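Local coordinates for protein ribulose-bisphosphate carboxylase (Alicyclobacillus acidocaldarius subsp. acidocaldarius, PDB 4NAS) that belongs to the ribulose-bisphosphate carboxylase large-chain family, pairing an N-terminal alpha/beta domain with a TIM-barrel domain, and is modelled here with calcium ions, at residues Arg18-Lys23 against Asp71-Ala76; Gly62-Asp67 against Glu77-Tyr82. All coordinates share one frame; numbering follows the deposited sequence.

How the contacts relate
From the N terminus the chain first runs through strand 12-22, which supplies most of residues 18-23 of contact 1. It then passes through helices 26-36 and 47-54 and enters strand 59-68, where residues 62-67 belong to contact 2. A turn leads to residues 71-76, which run into strand 73-83 and close the long loop of contact 1, while the following residues, 77-82, close the short hairpin of contact 2. The segments therefore alternate along the chain, and the two closures cross. Strand 73-83 lies between strands 12-22 and 59-68 in the sheet of the N-terminal domain. The contacts meet at Val75, whose backbone N and O probably bond to Asp67 O and Leu66 N.

Contact 1: residues Arg18-Lys23 against Asp71-Ala76; sequences RLRDRK and DGDVVA
Val75 CG1 lies over one face of the Arg18 guanidinium, 3.8 Å from Arg18 CZ and offset toward its rim. This contact belongs to an antiparallel strand pair of the N-terminal domain, in which Leu19 with Ala76 and Asp21 with Val74 are hydrogen-bonded pairs and Arg20 with Val75 is a non-hydrogen-bonded one. The Arg20 group takes Asp71 OD2 at its edge and in its plane, Arg20 NH2 to Asp71 OD2 being 2.8 Å. Over a face of the Arg22 group sits Gly72 O, with Asp71 O at the edge. With CG anti to the backbone N (chi1 176°), the extended Arg20 chain crosses Asp73 at about a right angle, and its NE forms a nearly straight salt bridge (164°) to Asp73 OD2; the modelled 2.5 Å is unusually short and doubtful as an exact length. Arg22 NH2 reaches Asp73 OD1 at 3.3 Å, a longer salt bridge, so the Asp73 carboxylate has Arg20 on OD2 and Arg22 on OD1. Leu26 of helix 26-36 packs on Leu19, Val74 and Ala76, and Arg29 pairs with Asp21. An Asx turn leads into the pairing: Asp71 OD1 accepts from Asp73 N at 3.1 Å.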
loop_
_atom_site.group_PDB
_atom_site.type_symbol
_atom_site.label_atom_id
_atom_site.label_comp_id
_atom_site.label_asym_id
_atom_site.label_seq_id
_atom_site.Cartn_x
_atom_site.Cartn_y
_atom_site.Cartn_z
ATOM N N ARG B 18 -13.086 -1.135 14.222
ATOM C CA ARG B 18 -14.538 -1.194 14.088
ATOM C C ARG B 18 -14.843 -2.429 13.253
ATOM O O ARG B 18 -14.311 -2.579 12.145
ATOM C CB ARG B 18 -15.062 0.036 13.321
ATOM C CG ARG B 18 -16.591 0.006 13.085
ATOM C CD ARG B 18 -16.999 0.820 11.849
ATOM N NE ARG B 18 -18.451 0.870 11.659
ATOM C CZ ARG B 18 -19.159 0.003 10.932
ATOM N NH1 ARG B 18 -18.565 -1.010 10.316
ATOM N NH2 ARG B 18 -20.471 0.149 10.821
ATOM N N LEU B 19 -15.710 -3.301 13.748
ATOM C CA LEU B 19 -16.006 -4.547 13.035
ATOM C C LEU B 19 -17.437 -5.018 13.269
ATOM O O LEU B 19 -18.081 -4.623 14.251
ATOM C CB LEU B 19 -15.022 -5.645 13.440
ATOM C CG LEU B 19 -14.862 -5.953 14.938
ATOM C CD1 LEU B 19 -15.888 -6.950 15.447
ATOM C CD2 LEU B 19 -13.461 -6.450 15.258
ATOM N N ARG B 20 -17.921 -5.865 12.362
ATOM C CA ARG B 20 -19.240 -6.481 12.499
ATOM C C ARG B 20 -19.076 -7.968 12.812
ATOM O O ARG B 20 -18.254 -8.646 12.200
ATOM C CB ARG B 20 -20.050 -6.290 11.215
ATOM C CG ARG B 20 -21.399 -6.972 11.222
ATOM C CD ARG B 20 -22.196 -6.631 9.977
ATOM N NE ARG B 20 -23.498 -7.294 9.981
ATOM C CZ ARG B 20 -24.637 -6.730 9.580
ATOM N NH1 ARG B 20 -24.647 -5.477 9.147
ATOM N NH2 ARG B 20 -25.774 -7.419 9.627
ATOM N N ASP B 21 -19.847 -8.478 13.767
ATOM C CA ASP B 21 -19.776 -9.894 14.112
ATOM C C ASP B 21 -20.940 -10.251 15.016
ATOM O O ASP B 21 -21.852 -9.446 15.200
ATOM C CB ASP B 21 -18.457 -10.218 14.812
ATOM C CG ASP B 21 -17.972 -11.633 14.529
ATOM O OD1 ASP B 21 -18.807 -12.559 14.466
ATOM O OD2 ASP B 21 -16.743 -11.817 14.371
ATOM N N ARG B 22 -20.918 -11.460 15.571
ATOM C CA ARG B 22 -21.938 -11.867 16.531
ATOM C C ARG B 22 -21.454 -11.596 17.952
ATOM O O ARG B 22 -20.259 -11.707 18.246
ATOM C CB ARG B 22 -22.313 -13.338 16.352
ATOM C CG ARG B 22 -22.810 -13.664 14.962
ATOM C CD ARG B 22 -23.681 -14.913 14.945
ATOM N NE ARG B 22 -24.939 -14.734 15.672
ATOM C CZ ARG B 22 -25.964 -14.012 15.229
ATOM N NH1 ARG B 22 -27.068 -13.912 15.956
ATOM N NH2 ARG B 22 -25.884 -13.380 14.062
ATOM N N LYS B 23 -22.389 -11.234 18.826
ATOM C CA LYS B 23 -22.058 -10.783 20.174
ATOM C C LYS B 23 -21.234 -11.772 20.999
ATOM O O LYS B 23 -20.277 -11.379 21.674
ATOM C CB LYS B 23 -23.330 -10.419 20.936
ATOM C CG LYS B 23 -23.635 -8.935 20.971
ATOM C CD LYS B 23 -24.800 -8.669 21.914
ATOM C CE LYS B 23 -24.520 -9.233 23.300
ATOM N NZ LYS B 23 -25.720 -9.172 24.183
ATOM N N ASP B 71 -30.762 -8.703 12.579
ATOM C CA ASP B 71 -30.324 -10.030 12.147
ATOM C C ASP B 71 -29.358 -10.685 13.144
ATOM O O ASP B 71 -28.826 -11.762 12.884
ATOM C CB ASP B 71 -29.752 -10.012 10.721
ATOM C CG ASP B 71 -28.482 -9.187 10.592
ATOM O OD1 ASP B 71 -27.851 -8.851 11.618
ATOM O OD2 ASP B 71 -28.099 -8.891 9.439
ATOM N N GLY B 72 -29.130 -10.022 14.277
ATOM C CA GLY B 72 -28.341 -10.596 15.356
ATOM C C GLY B 72 -26.881 -10.181 15.331
ATOM O O GLY B 72 -26.137 -10.449 16.278
ATOM N N ASP B 73 -26.466 -9.523 14.252
ATOM C CA ASP B 73 -25.103 -9.020 14.159
ATOM C C ASP B 73 -24.913 -7.797 15.038
ATOM O O ASP B 73 -25.851 -7.032 15.290
ATOM C CB ASP B 73 -24.752 -8.645 12.717
ATOM C CG ASP B 73 -24.370 -9.841 11.872
ATOM O OD1 ASP B 73 -24.436 -10.987 12.366
ATOM O OD2 ASP B 73 -24.012 -9.627 10.698
ATOM N N VAL B 74 -23.679 -7.602 15.485
ATOM C CA VAL B 74 -23.329 -6.435 16.263
ATOM C C VAL B 74 -22.265 -5.621 15.507
ATOM O O VAL B 74 -21.475 -6.173 14.733
ATOM C CB VAL B 74 -22.815 -6.868 17.660
ATOM C CG1 VAL B 74 -21.405 -7.435 17.581
ATOM C CG2 VAL B 74 -22.845 -5.725 18.608
ATOM N N VAL B 75 -22.268 -4.308 15.682
ATOM C CA VAL B 75 -21.099 -3.530 15.289
ATOM C C VAL B 75 -20.409 -3.137 16.575
ATOM O O VAL B 75 -21.038 -2.630 17.500
ATOM C CB VAL B 75 -21.434 -2.300 14.441
ATOM C CG1 VAL B 75 -20.195 -1.421 14.264
ATOM C CG2 VAL B 75 -21.956 -2.735 13.086
ATOM N N ALA B 76 -19.116 -3.415 16.648
ATOM C CA ALA B 76 -18.381 -3.178 17.871
ATOM C C ALA B 76 -17.020 -2.566 17.608
ATOM O O ALA B 76 -16.488 -2.629 16.486
ATOM C CB ALA B 76 -18.236 -4.477 18.657
#

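Contact 2: residues Gly62-Asp67 against Glu77-Tyr82; sequences GIRVLD and EIDIAY
Arg64 faces two carboxylates of the neighbouring strand at once, Glu77 and Asp79, and forms a salt-bridge network with them. Toward Glu77 the guanidinium turns its NE side: Arg64 NH2 donates to Glu77 OE1 at 2.7 Å and Arg64 NE to the same oxygen at 3.2 Å, the second bond more bent. Both donors approach OE1 on its anti side, and the guanidinium and carboxylate planes stand 90° apart. Toward Asp79 the grip is end-on. Arg64 NH1 reaches Asp79 OD2 at 2.7 Å, from above the carboxylate plane, while Arg64 NH2 meets Asp79 OD1 at 3.0 Å on the syn side. NH2 thus serves both acids, and four bonds restrict rotation of the guanidinium. The Arg64 chain bends at chi3 (-67°), which turns NE back toward the opposite strand. A second bond to Asp79 OD1, from Thr16 of strand 12-22, helps to position that carboxylate.

Underneath, the backbones form an antiparallel hairpin. Arg64 and Glu77 are a hydrogen-bonded pair, with Arg64 N to Glu77 O and Glu77 N to Arg64 O both at 2.7 Å. Gly62 and Asp79 form another, in which the bond from Asp79 N to Gly62 O is short and nearly straight, while the return bond from Gly62 N to Asp79 O is long and weak. Leu66, which with Asp67 forms a classic beta bulge opposite Val75, rests CD1 on Glu77 CG at 3.9 Å.

The sheet has two unlike faces here. Arg64, Glu77 and Asp79 occupy the charged one, where Thr16 also touches Arg64 and Glu77. Ile63 and Ile78 project from the other, toward helix 26-36, where Ile63 touches Glu27 and Ile78 packs on Ala30, while strand 12-22 flanks strand 73-83 across from the hairpin partner.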
loop_
_atom_site.group_PDB
_atom_site.type_symbol
_atom_site.label_atom_id
_atom_site.label_comp_id
_atom_site.label_asym_id
_atom_site.label_seq_id
_atom_site.Cartn_x
_atom_site.Cartn_y
_atom_site.Cartn_z
ATOM N N GLY B 62 -10.187 -3.233 25.443
ATOM C CA GLY B 62 -11.598 -2.899 25.535
ATOM C C GLY B 62 -12.443 -3.451 24.404
ATOM O O GLY B 62 -11.979 -3.610 23.274
ATOM N N ILE B 63 -13.691 -3.768 24.734
ATOM C CA ILE B 63 -14.689 -4.191 23.757
ATOM C C ILE B 63 -15.945 -3.353 23.950
ATOM O O ILE B 63 -16.504 -3.330 25.038
ATOM C CB ILE B 63 -15.082 -5.663 23.950
ATOM C CG1 ILE B 63 -13.845 -6.570 23.907
ATOM C CG2 ILE B 63 -16.119 -6.074 22.911
ATOM C CD1 ILE B 63 -14.169 -8.018 23.743
ATOM N N ARG B 64 -16.383 -2.670 22.898
ATOM C CA ARG B 64 -17.528 -1.772 22.979
ATOM C C ARG B 64 -18.536 -2.063 21.870
ATOM O O ARG B 64 -18.255 -1.863 20.693
ATOM C CB ARG B 64 -17.078 -0.310 22.887
ATOM C CG ARG B 64 -16.132 0.145 23.992
ATOM C CD ARG B 64 -15.701 1.589 23.783
ATOM N NE ARG B 64 -14.856 1.766 22.600
ATOM C CZ ARG B 64 -13.547 1.532 22.588
ATOM N NH1 ARG B 64 -12.942 1.107 23.694
ATOM N NH2 ARG B 64 -12.841 1.720 21.482
ATOM N N VAL B 65 -19.719 -2.523 22.254
ATOM C CA VAL B 65 -20.784 -2.753 21.293
ATOM C C VAL B 65 -21.389 -1.412 20.881
ATOM O O VAL B 65 -21.825 -0.636 21.730
ATOM C CB VAL B 65 -21.874 -3.652 21.897
ATOM C CG1 VAL B 65 -23.160 -3.526 21.118
ATOM C CG2 VAL B 65 -21.406 -5.095 21.946
ATOM N N LEU B 66 -21.393 -1.126 19.584
ATOM C CA LEU B 66 -21.905 0.153 19.106
ATOM C C LEU B 66 -23.370 0.043 18.698
ATOM O O LEU B 66 -24.156 0.960 18.926
ATOM C CB LEU B 66 -21.075 0.681 17.948
ATOM C CG LEU B 66 -19.588 0.916 18.226
ATOM C CD1 LEU B 66 -18.992 1.795 17.150
ATOM C CD2 LEU B 66 -19.354 1.518 19.618
ATOM N N ASP B 67 -23.738 -1.086 18.105
ATOM C CA ASP B 67 -25.116 -1.286 17.673
ATOM C C ASP B 67 -25.445 -2.770 17.550
ATOM O O ASP B 67 -24.581 -3.591 17.246
ATOM C CB ASP B 67 -25.376 -0.572 16.341
ATOM C CG ASP B 67 -26.842 -0.583 15.952
ATOM O OD1 ASP B 67 -27.684 -0.208 16.799
ATOM O OD2 ASP B 67 -27.154 -0.979 14.809
ATOM N N GLU B 77 -16.474 -1.950 18.649
ATOM C CA GLU B 77 -15.086 -1.531 18.649
ATOM C C GLU B 77 -14.323 -2.429 19.603
ATOM O O GLU B 77 -14.820 -2.797 20.668
ATOM C CB GLU B 77 -14.943 -0.076 19.088
ATOM C CG GLU B 77 -15.279 0.916 17.983
ATOM C CD GLU B 77 -15.025 2.346 18.390
ATOM O OE1 GLU B 77 -14.556 2.567 19.526
ATOM O OE2 GLU B 77 -15.300 3.249 17.570
ATOM N N ILE B 78 -13.119 -2.806 19.201
ATOM C CA ILE B 78 -12.257 -3.603 20.049
ATOM C C ILE B 78 -10.940 -2.864 20.094
ATOM O O ILE B 78 -10.508 -2.347 19.065
ATOM C CB ILE B 78 -12.053 -4.985 19.439
ATOM C CG1 ILE B 78 -13.360 -5.771 19.492
ATOM C CG2 ILE B 78 -10.955 -5.735 20.159
ATOM C CD1 ILE B 78 -13.315 -7.053 18.720
ATOM N N ASP B 79 -10.332 -2.776 21.278
ATOM C CA ASP B 79 -8.994 -2.196 21.416
ATOM C C ASP B 79 -8.007 -3.320 21.734
ATOM O O ASP B 79 -8.241 -4.091 22.666
ATOM C CB ASP B 79 -8.945 -1.169 22.565
ATOM C CG ASP B 79 -9.876 0.026 22.358
ATOM O OD1 ASP B 79 -10.163 0.407 21.208
ATOM O OD2 ASP B 79 -10.306 0.604 23.380
ATOM N N ILE B 80 -6.920 -3.423 20.967
ATOM C CA ILE B 80 -5.884 -4.436 21.220
ATOM C C ILE B 80 -4.523 -3.761 21.473
ATOM O O ILE B 80 -4.136 -2.842 20.734
ATOM C CB ILE B 80 -5.739 -5.423 20.032
ATOM C CG1 ILE B 80 -7.074 -6.101 19.697
ATOM C CG2 ILE B 80 -4.669 -6.473 20.321
ATOM C CD1 ILE B 80 -7.660 -6.935 20.849
ATOM N N ALA B 81 -3.817 -4.187 22.522
ATOM C CA ALA B 81 -2.475 -3.674 22.816
ATOM C C ALA B 81 -1.382 -4.622 22.303
ATOM O O ALA B 81 -1.342 -5.792 22.686
ATOM C CB ALA B 81 -2.309 -3.433 24.306
ATOM N N TYR B 82 -0.514 -4.104 21.436
ATOM C CA TYR B 82 0.609 -4.857 20.861
ATOM C C TYR B 82 1.925 -4.337 21.419
ATOM O O TYR B 82 2.324 -3.211 21.116
ATOM C CB TYR B 82 0.656 -4.695 19.333
ATOM C CG TYR B 82 -0.587 -5.171 18.626
ATOM C CD1 TYR B 82 -1.687 -4.322 18.477
ATOM C CD2 TYR B 82 -0.675 -6.457 18.102
ATOM C CE1 TYR B 82 -2.823 -4.740 17.842
ATOM C CE2 TYR B 82 -1.829 -6.875 17.439
ATOM C CZ TYR B 82 -2.898 -6.003 17.321
ATOM O OH TYR B 82 -4.058 -6.368 16.689
#